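Local coordinates for protein farnesyl diphosphate phosphatase YisP (Bacillus subtilis subsp. subtilis, PDB 3WE9) that hydrolyses farnesyl diphosphate to farnesol and diphosphate, a reaction that supports biofilm formation, at residues S49-A54 against R102-A107; K199-T204 against H253-Y258; K149-S154 against E217-A222; F94-E99 against L137-R142. All blocks are in the same frame, centred on the assembly; numbering follows the deposited sequence.

Interaction 1: residues S49-A54 against R102-A107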
loop_
_atom_site.group_PDB
_atom_site.type_symbol
_atom_site.label_atom_id
_atom_site.label_comp_id
_atom_site.label_asym_id
_atom_site.label_seq_id
_atom_site.Cartn_x
_atom_site.Cartn_y
_atom_site.Cartn_z
ATOM N N SER A 49 8.712 -6.727 2.061
ATOM C CA SER A 49 9.396 -6.945 3.334
ATOM C C SER A 49 10.387 -5.797 3.497
ATOM O O SER A 49 10.532 -5.233 4.587
ATOM C CB SER A 49 10.142 -8.282 3.336
ATOM O OG SER A 49 9.240 -9.371 3.432
ATOM N N PHE A 50 11.064 -5.463 2.399
ATOM C CA PHE A 50 12.023 -4.367 2.378
ATOM C C PHE A 50 11.315 -3.089 2.818
ATOM O O PHE A 50 11.815 -2.349 3.664
ATOM C CB PHE A 50 12.581 -4.170 0.965
ATOM C CG PHE A 50 13.265 -2.847 0.765
ATOM C CD1 PHE A 50 14.568 -2.644 1.210
ATOM C CD2 PHE A 50 12.588 -1.789 0.161
ATOM C CE1 PHE A 50 15.187 -1.404 1.057
ATOM C CE2 PHE A 50 13.193 -0.547 0.004
ATOM C CZ PHE A 50 14.498 -0.354 0.454
ATOM N N CYS A 51 10.150 -2.836 2.230
ATOM C CA CYS A 51 9.364 -1.654 2.561
ATOM C C CYS A 51 9.019 -1.617 4.050
ATOM O O CYS A 51 9.237 -0.604 4.718
ATOM C CB CYS A 51 8.082 -1.619 1.720
ATOM S SG CYS A 51 8.362 -1.253 -0.040
ATOM N N HIS A 52 8.484 -2.721 4.566
ATOM C CA HIS A 52 8.123 -2.803 5.976
ATOM C C HIS A 52 9.344 -2.535 6.851
ATOM O O HIS A 52 9.294 -1.708 7.765
ATOM C CB HIS A 52 7.559 -4.184 6.315
ATOM C CG HIS A 52 7.230 -4.362 7.766
ATOM N ND1 HIS A 52 6.195 -3.689 8.382
ATOM C CD2 HIS A 52 7.811 -5.118 8.727
ATOM C CE1 HIS A 52 6.154 -4.024 9.659
ATOM N NE2 HIS A 52 7.123 -4.890 9.895
ATOM N N THR A 53 10.435 -3.239 6.562
ATOM C CA THR A 53 11.677 -3.088 7.317
ATOM C C THR A 53 12.146 -1.640 7.355
ATOM O O THR A 53 12.457 -1.107 8.422
ATOM C CB THR A 53 12.807 -3.954 6.718
ATOM O OG1 THR A 53 12.510 -5.339 6.932
ATOM C CG2 THR A 53 14.144 -3.623 7.372
ATOM N N ALA A 54 12.196 -1.008 6.189
ATOM C CA ALA A 54 12.633 0.377 6.094
ATOM C C ALA A 54 11.667 1.325 6.804
ATOM O O ALA A 54 12.072 2.377 7.294
ATOM C CB ALA A 54 12.777 0.779 4.630
ATOM N N ARG A 102 15.304 3.846 -3.400
ATOM C CA ARG A 102 15.983 4.977 -2.777
ATOM C C ARG A 102 14.911 5.966 -2.337
ATOM O O ARG A 102 14.890 6.412 -1.190
ATOM C CB ARG A 102 16.924 5.656 -3.776
ATOM C CG ARG A 102 17.978 4.736 -4.370
ATOM C CD ARG A 102 18.773 5.456 -5.450
ATOM N NE ARG A 102 19.710 4.571 -6.136
ATOM C CZ ARG A 102 20.699 3.919 -5.535
ATOM N NH1 ARG A 102 20.887 4.048 -4.227
ATOM N NH2 ARG A 102 21.507 3.140 -6.243
ATOM N N GLU A 103 14.022 6.295 -3.270
ATOM C CA GLU A 103 12.923 7.219 -3.013
ATOM C C GLU A 103 12.202 6.864 -1.720
ATOM O O GLU A 103 11.995 7.718 -0.858
ATOM C CB GLU A 103 11.933 7.182 -4.178
ATOM C CG GLU A 103 12.153 8.250 -5.230
ATOM C CD GLU A 103 11.447 9.548 -4.884
ATOM O OE1 GLU A 103 11.811 10.181 -3.868
ATOM O OE2 GLU A 103 10.517 9.930 -5.629
ATOM N N PHE A 104 11.829 5.595 -1.593
ATOM C CA PHE A 104 11.118 5.113 -0.417
ATOM C C PHE A 104 11.918 5.361 0.861
ATOM O O PHE A 104 11.382 5.863 1.846
ATOM C CB PHE A 104 10.813 3.620 -0.576
ATOM C CG PHE A 104 9.866 3.079 0.457
ATOM C CD1 PHE A 104 10.326 2.691 1.710
ATOM C CD2 PHE A 104 8.507 2.966 0.176
ATOM C CE1 PHE A 104 9.446 2.196 2.673
ATOM C CE2 PHE A 104 7.617 2.473 1.131
ATOM C CZ PHE A 104 8.086 2.088 2.380
ATOM N N ILE A 105 13.201 5.017 0.838
ATOM C CA ILE A 105 14.061 5.212 2.002
ATOM C C ILE A 105 14.095 6.675 2.434
ATOM O O ILE A 105 13.904 6.984 3.610
ATOM C CB ILE A 105 15.510 4.749 1.724
ATOM C CG1 ILE A 105 15.559 3.227 1.595
ATOM C CG2 ILE A 105 16.431 5.214 2.850
ATOM C CD1 ILE A 105 15.113 2.500 2.848
ATOM N N ALA A 106 14.341 7.569 1.481
ATOM C CA ALA A 106 14.403 8.993 1.772
ATOM C C ALA A 106 13.116 9.497 2.418
ATOM O O ALA A 106 13.150 10.322 3.328
ATOM C CB ALA A 106 14.689 9.773 0.482
ATOM N N ALA A 107 11.982 8.986 1.946
ATOM C CA ALA A 107 10.671 9.391 2.452
ATOM C C ALA A 107 10.384 8.970 3.893
ATOM O O ALA A 107 9.416 9.440 4.499
ATOM C CB ALA A 107 9.575 8.863 1.528
#
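Phe50, Cys51 and Ala54 pack on Phe104 and Ile105 in an apolar helix-to-helix contact between helix 38-54, near its C-terminal end, and helix 98-107. The two short helical segments run nearly in the same direction, 21° apart, with axes 10.3 Å from each other at closest approach, a separation spanned mainly by side chains. The Phe104 ring is the central piece. Its CG lies anti to the backbone N (chi1 -169°), and the ring lies against the turn that carries Cys51. The sulfur of Cys51 sits over one face, offset toward the rim, with SG 4.2 Å from the ring centroid of Phe104 and 17° off the ring normal. Cys51 CB lies 3.8 Å from Phe104 CZ, and the backbone O of Cys51 approaches Phe104 CE1 at 3.5 Å. Ala54 adds its methyl at the edge of the same ring, close to the ring plane. The second centre is the tip of Ile105: its CD1 presses on Ala54 CB at 3.4 Å, tighter than usual for two carbons, and also meets Phe50 CZ at 3.8 Å. Phe50 and Ile105 cross at about a right angle, and the Phe50 ring is further engaged by Phe87 and, edge-to-face, by Phe101. Met135 of helix 118-140 touches both Cys51 and Phe104, so a third helix joins the cluster. A triethylene glycol, probably from the crystallisation liquor, lies about 4 Å from the Phe104 side chain. The arrangement is a cysteine sulfur-aromatic contact within the all-helical isoprenoid synthase fold of the phytoene/squalene synthase family.

Interaction 2: residues K199-T204 against H253-Y258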
loop_
_atom_site.group_PDB
_atom_site.type_symbol
_atom_site.label_atom_id
_atom_site.label_comp_id
_atom_site.label_asym_id
_atom_site.label_seq_id
_atom_site.Cartn_x
_atom_site.Cartn_y
_atom_site.Cartn_z
ATOM N N LYS A 199 -19.452 15.875 11.543
ATOM C CA LYS A 199 -19.672 16.087 10.117
ATOM C C LYS A 199 -18.442 16.699 9.446
ATOM O O LYS A 199 -18.069 16.310 8.343
ATOM C CB LYS A 199 -20.883 16.997 9.900
ATOM C CG LYS A 199 -21.180 17.289 8.434
ATOM C CD LYS A 199 -21.447 16.008 7.649
ATOM C CE LYS A 199 -21.813 16.316 6.199
ATOM N NZ LYS A 199 -22.027 15.082 5.393
ATOM N N ALA A 200 -17.819 17.661 10.119
ATOM C CA ALA A 200 -16.624 18.320 9.593
ATOM C C ALA A 200 -15.526 17.284 9.351
ATOM O O ALA A 200 -14.784 17.364 8.366
ATOM C CB ALA A 200 -16.140 19.378 10.578
ATOM N N PHE A 201 -15.413 16.312 10.250
ATOM C CA PHE A 201 -14.400 15.282 10.080
ATOM C C PHE A 201 -14.710 14.330 8.934
ATOM O O PHE A 201 -13.826 14.007 8.135
ATOM C CB PHE A 201 -14.208 14.443 11.344
ATOM C CG PHE A 201 -13.272 13.281 11.136
ATOM C CD1 PHE A 201 -11.927 13.504 10.841
ATOM C CD2 PHE A 201 -13.743 11.972 11.158
ATOM C CE1 PHE A 201 -11.063 12.438 10.565
ATOM C CE2 PHE A 201 -12.892 10.899 10.884
ATOM C CZ PHE A 201 -11.547 11.133 10.585
ATOM N N THR A 202 -15.955 13.868 8.851
ATOM C CA THR A 202 -16.314 12.938 7.790
ATOM C C THR A 202 -16.171 13.594 6.417
ATOM O O THR A 202 -15.804 12.931 5.447
ATOM C CB THR A 202 -17.748 12.370 7.982
ATOM O OG1 THR A 202 -18.695 13.440 8.042
ATOM C CG2 THR A 202 -17.821 11.556 9.272
ATOM N N MET A 203 -16.459 14.891 6.332
ATOM C CA MET A 203 -16.298 15.607 5.067
ATOM C C MET A 203 -14.817 15.671 4.697
ATOM O O MET A 203 -14.453 15.529 3.531
ATOM C CB MET A 203 -16.869 17.023 5.170
ATOM C CG MET A 203 -18.385 17.048 5.170
ATOM S SD MET A 203 -19.020 18.715 5.324
ATOM C CE MET A 203 -19.030 19.230 3.597
ATOM N N THR A 204 -13.971 15.883 5.703
ATOM C CA THR A 204 -12.528 15.943 5.509
ATOM C C THR A 204 -12.040 14.573 5.038
ATOM O O THR A 204 -11.302 14.457 4.059
ATOM C CB THR A 204 -11.810 16.302 6.830
ATOM O OG1 THR A 204 -12.197 17.624 7.235
ATOM C CG2 THR A 204 -10.280 16.238 6.655
ATOM N N HIS A 253 -16.671 5.897 10.426
ATOM C CA HIS A 253 -15.396 6.617 10.394
ATOM C C HIS A 253 -14.703 6.675 11.756
ATOM O O HIS A 253 -13.984 7.627 12.045
ATOM C CB HIS A 253 -15.628 8.051 9.901
ATOM C CG HIS A 253 -16.269 8.130 8.550
ATOM N ND1 HIS A 253 -17.637 8.137 8.372
ATOM C CD2 HIS A 253 -15.729 8.174 7.308
ATOM C CE1 HIS A 253 -17.912 8.185 7.080
ATOM N NE2 HIS A 253 -16.770 8.208 6.412
ATOM N N ASP A 254 -14.904 5.644 12.572
ATOM C CA ASP A 254 -14.349 5.580 13.928
ATOM C C ASP A 254 -12.856 5.219 13.919
ATOM O O ASP A 254 -12.404 4.362 14.691
ATOM C CB ASP A 254 -15.158 4.543 14.723
ATOM C CG ASP A 254 -15.177 4.810 16.221
ATOM O OD1 ASP A 254 -14.792 5.908 16.671
ATOM O OD2 ASP A 254 -15.610 3.903 16.958
ATOM N N VAL A 255 -12.091 5.903 13.069
ATOM C CA VAL A 255 -10.663 5.634 12.916
ATOM C C VAL A 255 -9.724 6.238 13.950
ATOM O O VAL A 255 -8.526 5.972 13.908
ATOM C CB VAL A 255 -10.170 6.051 11.502
ATOM C CG1 VAL A 255 -10.879 5.223 10.446
ATOM C CG2 VAL A 255 -10.415 7.538 11.282
ATOM N N PHE A 256 -10.247 7.056 14.859
ATOM C CA PHE A 256 -9.411 7.635 15.916
ATOM C C PHE A 256 -9.324 6.608 17.053
ATOM O O PHE A 256 -8.357 6.585 17.821
ATOM C CB PHE A 256 -10.027 8.928 16.470
ATOM C CG PHE A 256 -9.979 10.093 15.514
ATOM C CD1 PHE A 256 -8.760 10.628 15.098
ATOM C CD2 PHE A 256 -11.155 10.661 15.041
ATOM C CE1 PHE A 256 -8.720 11.717 14.224
ATOM C CE2 PHE A 256 -11.122 11.752 14.164
ATOM C CZ PHE A 256 -9.905 12.277 13.758
ATOM N N GLN A 257 -10.341 5.754 17.137
ATOM C CA GLN A 257 -10.421 4.728 18.178
ATOM C C GLN A 257 -9.921 3.350 17.761
ATOM O O GLN A 257 -9.311 2.639 18.561
ATOM C CB GLN A 257 -11.867 4.593 18.664
ATOM C CG GLN A 257 -12.411 5.825 19.359
ATOM C CD GLN A 257 -11.479 6.338 20.437
ATOM O OE1 GLN A 257 -10.946 5.563 21.231
ATOM N NE2 GLN A 257 -11.282 7.648 20.476
ATOM N N TYR A 258 -10.187 2.976 16.512
ATOM C CA TYR A 258 -9.790 1.670 15.993
ATOM C C TYR A 258 -9.043 1.757 14.673
ATOM O O TYR A 258 -9.245 2.689 13.899
ATOM C CB TYR A 258 -11.027 0.805 15.742
ATOM C CG TYR A 258 -11.869 0.514 16.952
ATOM C CD1 TYR A 258 -11.605 -0.594 17.758
ATOM C CD2 TYR A 258 -12.958 1.321 17.275
ATOM C CE1 TYR A 258 -12.408 -0.896 18.850
ATOM C CE2 TYR A 258 -13.766 1.031 18.367
ATOM C CZ TYR A 258 -13.485 -0.082 19.147
ATOM O OH TYR A 258 -14.292 -0.383 20.215
#
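Phe201, on the first turn of helix 199-221, faces Phe256 and Val255 in the loop that follows helix 228-250, and Thr202 beside it meets His253. The aromatic pair comes first. Phe201 and Phe256 reach toward each other tip to tip as an oblique pair, with centroids 4.6 Å apart and planes at 45°. Phe256 CE2 stands over the centre of the Phe201 ring, 3.5 Å above its plane, while Phe256 CZ approaches Phe201 CE1 at 3.4 Å. At the edge of the Phe201 ring lie Val255 CG2, 3.8 Å from Phe201 CZ, and the backbone O of His253, 3.6 Å from Phe201 CE2. An alanine in place of Phe201 would probably leave a gap beneath Phe256 and take from Val255 CG2 its packing partner on the helix. The CH-pi contact is separate: Thr202 CG2, anti to the carbonyl carbon and beside the backbone N, lies over a face of the His253 imidazole, 3.9 Å from its centroid. Thr202 OG1 (chi1 57°) bonds back to Lys199 O. The polar end of the imidazole is held elsewhere on the same helix, where His253 NE2 pairs with Glu206 OE2. Leu168 touches Phe201, Val255 and Phe256, completing an aromatic and aliphatic cluster that fastens an interhelical loop to the start of a long helix of the all-helical fold.

Interaction 3: residues K149-S154 against E217-A222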
loop_
_atom_site.group_PDB
_atom_site.type_symbol
_atom_site.label_atom_id
_atom_site.label_comp_id
_atom_site.label_asym_id
_atom_site.label_seq_id
_atom_site.Cartn_x
_atom_site.Cartn_y
_atom_site.Cartn_z
ATOM N N LYS A 149 2.859 1.353 -16.105
ATOM C CA LYS A 149 3.600 2.088 -15.084
ATOM C C LYS A 149 2.701 3.021 -14.277
ATOM O O LYS A 149 2.735 3.021 -13.047
ATOM C CB LYS A 149 4.722 2.891 -15.743
ATOM C CG LYS A 149 5.568 3.741 -14.802
ATOM C CD LYS A 149 6.537 4.590 -15.623
ATOM C CE LYS A 149 7.216 5.673 -14.795
ATOM N NZ LYS A 149 8.316 5.165 -13.943
ATOM N N GLN A 150 1.903 3.820 -14.980
ATOM C CA GLN A 150 0.991 4.763 -14.343
ATOM C C GLN A 150 0.015 4.030 -13.417
ATOM O O GLN A 150 -0.265 4.487 -12.304
ATOM C CB GLN A 150 0.216 5.533 -15.416
ATOM C CG GLN A 150 -0.731 6.590 -14.884
ATOM C CD GLN A 150 -1.542 7.241 -15.991
ATOM O OE1 GLN A 150 -0.984 7.814 -16.930
ATOM N NE2 GLN A 150 -2.865 7.155 -15.886
ATOM N N ALA A 151 -0.490 2.887 -13.879
ATOM C CA ALA A 151 -1.435 2.096 -13.100
ATOM C C ALA A 151 -0.807 1.516 -11.835
ATOM O O ALA A 151 -1.451 1.457 -10.788
ATOM C CB ALA A 151 -2.007 0.973 -13.957
ATOM N N ALA A 152 0.444 1.078 -11.942
ATOM C CA ALA A 152 1.155 0.505 -10.801
ATOM C C ALA A 152 1.407 1.574 -9.737
ATOM O O ALA A 152 1.183 1.350 -8.548
ATOM C CB ALA A 152 2.483 -0.098 -11.263
ATOM N N VAL A 153 1.880 2.738 -10.166
ATOM C CA VAL A 153 2.150 3.827 -9.238
ATOM C C VAL A 153 0.846 4.290 -8.588
ATOM O O VAL A 153 0.789 4.509 -7.375
ATOM C CB VAL A 153 2.828 5.019 -9.959
ATOM C CG1 VAL A 153 2.944 6.209 -9.012
ATOM C CG2 VAL A 153 4.218 4.602 -10.453
ATOM N N SER A 154 -0.203 4.425 -9.393
ATOM C CA SER A 154 -1.491 4.853 -8.868
ATOM C C SER A 154 -2.033 3.857 -7.838
ATOM O O SER A 154 -2.607 4.252 -6.831
ATOM C CB SER A 154 -2.495 5.034 -10.010
ATOM O OG SER A 154 -2.223 6.229 -10.726
ATOM N N GLU A 217 -9.605 3.707 -9.363
ATOM C CA GLU A 217 -10.354 3.593 -10.615
ATOM C C GLU A 217 -9.408 3.647 -11.816
ATOM O O GLU A 217 -9.631 3.001 -12.839
ATOM C CB GLU A 217 -11.386 4.723 -10.696
ATOM C CG GLU A 217 -12.378 4.615 -11.852
ATOM C CD GLU A 217 -13.049 3.249 -11.933
ATOM O OE1 GLU A 217 -13.357 2.669 -10.869
ATOM O OE2 GLU A 217 -13.275 2.758 -13.063
ATOM N N GLU A 218 -8.343 4.424 -11.665
ATOM C CA GLU A 218 -7.326 4.596 -12.695
ATOM C C GLU A 218 -6.636 3.264 -12.984
ATOM O O GLU A 218 -6.372 2.917 -14.135
ATOM C CB GLU A 218 -6.310 5.618 -12.200
ATOM C CG GLU A 218 -5.374 6.181 -13.226
ATOM C CD GLU A 218 -4.742 7.461 -12.725
ATOM O OE1 GLU A 218 -3.517 7.478 -12.485
ATOM O OE2 GLU A 218 -5.488 8.451 -12.555
ATOM N N CYS A 219 -6.339 2.518 -11.926
ATOM C CA CYS A 219 -5.690 1.224 -12.082
ATOM C C CYS A 219 -6.717 0.220 -12.587
ATOM O O CYS A 219 -6.392 -0.702 -13.330
ATOM C CB CYS A 219 -5.113 0.747 -10.748
ATOM S SG CYS A 219 -4.295 -0.863 -10.845
ATOM N N GLN A 220 -7.962 0.410 -12.167
ATOM C CA GLN A 220 -9.059 -0.461 -12.575
ATOM C C GLN A 220 -9.212 -0.407 -14.092
ATOM O O GLN A 220 -9.408 -1.435 -14.743
ATOM C CB GLN A 220 -10.363 -0.013 -11.905
ATOM C CG GLN A 220 -11.591 -0.836 -12.276
ATOM C CD GLN A 220 -11.565 -2.239 -11.690
ATOM O OE1 GLN A 220 -11.337 -2.419 -10.493
ATOM N NE2 GLN A 220 -11.813 -3.241 -12.534
ATOM N N ASP A 221 -9.107 0.796 -14.653
ATOM C CA ASP A 221 -9.236 0.968 -16.099
ATOM C C ASP A 221 -8.121 0.256 -16.871
ATOM O O ASP A 221 -8.320 -0.163 -18.012
ATOM C CB ASP A 221 -9.220 2.452 -16.487
ATOM C CG ASP A 221 -10.402 3.225 -15.934
ATOM O OD1 ASP A 221 -11.501 2.645 -15.792
ATOM O OD2 ASP A 221 -10.228 4.432 -15.657
ATOM N N ALA A 222 -6.949 0.124 -16.253
ATOM C CA ALA A 222 -5.815 -0.526 -16.904
ATOM C C ALA A 222 -5.682 -2.004 -16.545
ATOM O O ALA A 222 -4.741 -2.671 -16.974
ATOM C CB ALA A 222 -4.528 0.212 -16.552
#
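Glu218 reaches from helix 199-221 across to Ser154 and Gln150 on helix 145-165. Its CB points toward that helix, and CG, anti to the backbone N (chi1 -166°), carries the chain outward; from there it runs extended. CG passes 3.8 Å from Gln150 NE2 and 4.0 Å from Ser154 OG. The carboxyl carbon CD comes closer still, 3.4 Å from Ser154 OG, and the tip oxygen OE1 accepts a hydrogen bond from Ser154 OG at 2.5 Å. The hydroxyl meets this oxygen from above the carboxylate plane, 45° out of it. Gln150 NE2 stands 3.5 Å from the same OE1, its amide plane turned steeply against the carboxylate. An alanine in place of Glu218 would probably leave the Ser154 hydroxyl without this acceptor and open a gap beside Gln150. Next to this polar bridge the helices come close together. Ala151 packs its CB on Ala222 CB at 3.7 Å, and its backbone O lies close to Cys219 SG. The small alanine side chains suit an axis separation of only 8.4 Å between segments that run roughly antiparallel, at 145°. Helix 118-140 lies behind 149-154, and Val234 and Leu238 of helix 228-250 touch Cys219, so the pair is flanked by helix 118-140 next to one segment and helix 228-250 next to the other.

Interaction 4: residues F94-E99 against L137-R142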
loop_
_atom_site.group_PDB
_atom_site.type_symbol
_atom_site.label_atom_id
_atom_site.label_comp_id
_atom_site.label_asym_id
_atom_site.label_seq_id
_atom_site.Cartn_x
_atom_site.Cartn_y
_atom_site.Cartn_z
ATOM N N PHE A 94 14.350 -10.234 -11.650
ATOM C CA PHE A 94 13.377 -9.397 -12.348
ATOM C C PHE A 94 13.893 -8.057 -12.860
ATOM O O PHE A 94 13.112 -7.228 -13.336
ATOM C CB PHE A 94 12.164 -9.185 -11.440
ATOM C CG PHE A 94 11.366 -10.437 -11.226
ATOM C CD1 PHE A 94 10.452 -10.864 -12.188
ATOM C CD2 PHE A 94 11.576 -11.225 -10.095
ATOM C CE1 PHE A 94 9.758 -12.066 -12.032
ATOM C CE2 PHE A 94 10.889 -12.432 -9.925
ATOM C CZ PHE A 94 9.978 -12.852 -10.897
ATOM N N THR A 95 15.206 -7.861 -12.774
ATOM C CA THR A 95 15.836 -6.625 -13.227
ATOM C C THR A 95 15.099 -5.419 -12.644
ATOM O O THR A 95 14.607 -4.557 -13.376
ATOM C CB THR A 95 15.834 -6.546 -14.766
ATOM O OG1 THR A 95 16.403 -7.746 -15.305
ATOM C CG2 THR A 95 16.653 -5.352 -15.241
ATOM N N LEU A 96 15.026 -5.369 -11.319
ATOM C CA LEU A 96 14.343 -4.280 -10.623
ATOM C C LEU A 96 15.163 -2.992 -10.692
ATOM O O LEU A 96 16.379 -3.031 -10.907
ATOM C CB LEU A 96 14.099 -4.666 -9.161
ATOM C CG LEU A 96 13.299 -5.960 -8.935
ATOM C CD1 LEU A 96 13.144 -6.213 -7.444
ATOM C CD2 LEU A 96 11.938 -5.860 -9.611
ATOM N N GLU A 97 14.494 -1.857 -10.511
ATOM C CA GLU A 97 15.160 -0.558 -10.562
ATOM C C GLU A 97 15.475 -0.020 -9.170
ATOM O O GLU A 97 14.660 -0.128 -8.254
ATOM C CB GLU A 97 14.286 0.441 -11.312
ATOM C CG GLU A 97 13.867 -0.036 -12.682
ATOM C CD GLU A 97 13.232 1.064 -13.496
ATOM O OE1 GLU A 97 12.256 1.681 -13.007
ATOM O OE2 GLU A 97 13.711 1.314 -14.622
ATOM N N SER A 98 16.657 0.574 -9.024
ATOM C CA SER A 98 17.099 1.108 -7.738
ATOM C C SER A 98 16.420 2.400 -7.276
ATOM O O SER A 98 16.208 2.594 -6.081
ATOM C CB SER A 98 18.622 1.315 -7.758
ATOM O OG SER A 98 18.999 2.246 -8.757
ATOM N N GLU A 99 16.077 3.275 -8.215
ATOM C CA GLU A 99 15.452 4.562 -7.888
ATOM C C GLU A 99 14.280 4.521 -6.894
ATOM O O GLU A 99 14.338 5.149 -5.834
ATOM C CB GLU A 99 15.003 5.273 -9.170
ATOM C CG GLU A 99 16.138 5.799 -10.056
ATOM C CD GLU A 99 17.073 4.705 -10.548
ATOM O OE1 GLU A 99 16.576 3.662 -11.029
ATOM O OE2 GLU A 99 18.307 4.893 -10.464
ATOM N N LEU A 137 6.502 -3.145 -10.358
ATOM C CA LEU A 137 6.168 -3.182 -11.784
ATOM C C LEU A 137 6.824 -4.298 -12.600
ATOM O O LEU A 137 6.139 -5.036 -13.312
ATOM C CB LEU A 137 6.465 -1.826 -12.436
ATOM C CG LEU A 137 6.049 -1.671 -13.904
ATOM C CD1 LEU A 137 4.558 -1.935 -14.053
ATOM C CD2 LEU A 137 6.393 -0.268 -14.390
ATOM N N PRO A 138 8.157 -4.433 -12.516
ATOM C CA PRO A 138 8.847 -5.483 -13.281
ATOM C C PRO A 138 8.409 -6.898 -12.905
ATOM O O PRO A 138 8.562 -7.836 -13.691
ATOM C CB PRO A 138 10.319 -5.234 -12.963
ATOM C CG PRO A 138 10.363 -3.762 -12.677
ATOM C CD PRO A 138 9.133 -3.565 -11.834
ATOM N N ILE A 139 7.868 -7.047 -11.703
ATOM C CA ILE A 139 7.400 -8.342 -11.234
ATOM C C ILE A 139 5.991 -8.617 -11.769
ATOM O O ILE A 139 5.657 -9.745 -12.134
ATOM C CB ILE A 139 7.391 -8.381 -9.685
ATOM C CG1 ILE A 139 8.827 -8.244 -9.159
ATOM C CG2 ILE A 139 6.746 -9.674 -9.193
ATOM C CD1 ILE A 139 8.938 -8.107 -7.644
ATOM N N LEU A 140 5.176 -7.570 -11.834
ATOM C CA LEU A 140 3.800 -7.690 -12.306
ATOM C C LEU A 140 3.693 -7.843 -13.824
ATOM O O LEU A 140 2.736 -8.432 -14.328
ATOM C CB LEU A 140 2.994 -6.463 -11.862
ATOM C CG LEU A 140 3.025 -6.205 -10.354
ATOM C CD1 LEU A 140 2.314 -4.882 -10.024
ATOM C CD2 LEU A 140 2.363 -7.373 -9.636
ATOM N N THR A 141 4.664 -7.315 -14.558
ATOM C CA THR A 141 4.605 -7.424 -16.009
ATOM C C THR A 141 5.962 -7.394 -16.680
ATOM O O THR A 141 6.813 -6.577 -16.348
ATOM C CB THR A 141 3.736 -6.303 -16.638
ATOM O OG1 THR A 141 3.644 -6.517 -18.052
ATOM C CG2 THR A 141 4.360 -4.939 -16.400
ATOM N N ARG A 142 6.138 -8.293 -17.641
ATOM C CA ARG A 142 7.376 -8.406 -18.391
ATOM C C ARG A 142 7.360 -7.607 -19.695
ATOM O O ARG A 142 8.407 -7.163 -20.162
ATOM C CB ARG A 142 7.665 -9.882 -18.702
ATOM C CG ARG A 142 6.473 -10.667 -19.271
ATOM C CD ARG A 142 6.959 -11.938 -19.984
ATOM N NE ARG A 142 5.878 -12.844 -20.374
ATOM C CZ ARG A 142 5.480 -13.888 -19.650
ATOM N NH1 ARG A 142 6.073 -14.162 -18.496
ATOM N NH2 ARG A 142 4.495 -14.665 -20.082
HETATM O O HOH W 1 11.152 -8.299 -15.224
#
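Phe94 and Leu96 close over Pro138 and Ile139 where, in this all-helical isoprenoid synthase fold, the turn linking helices 84-94 and 98-107 packs on the C-terminal end of helix 118-140. The bumps on the helix are the Pro138 ring and the CG1 branch of Ile139. CG1, anti to its own carbonyl carbon (chi1 -64°), rises into the notch between one face of the Phe94 ring and Leu96 CD2, 3.9 Å from Phe94 CG and as far from Leu96 CD2. The Phe94 and Ile139 side chains cross at about a right angle. Pro138 CB fills a second hollow, between Leu96 CD2 at 3.8 Å and the backbone O of Phe94, which lies 3.5 Å from it. Thr95, the first residue to leave the helix, has a positive phi, and the turn it makes brings Leu96 to the same surface as Phe94. Lys39, Gln40 and Ala43 of helix 38-54 also touch Phe94, while Ser44 touches Ile139. At the polar border of the contact, one water donates to both backbones, 2.9 Å from Phe94 O and 3.0 Å from Pro138 O.

Along the chain the segments of interactions 1 and 4 alternate, and both contacts use helix 98-107: residues 94-99 lead into it and residues 102-107 lie on it. Their centres are 16 Å apart. Interaction 4 is followed by interaction 3 through the consecutive helices 118-140 and 145-165, and the two touch where Leu137 packs on Lys149 and Ala152. Interactions 2 and 3 share helix 199-221 and cross along the chain, yet their centres lie 27 Å apart; interaction 2 is 37 Å from interaction 4. Interactions 1 and 4 thus tie early helices together, interaction 3 joins the middle of the chain to helix 199-221, and interaction 2 pins a late loop to that helix's start.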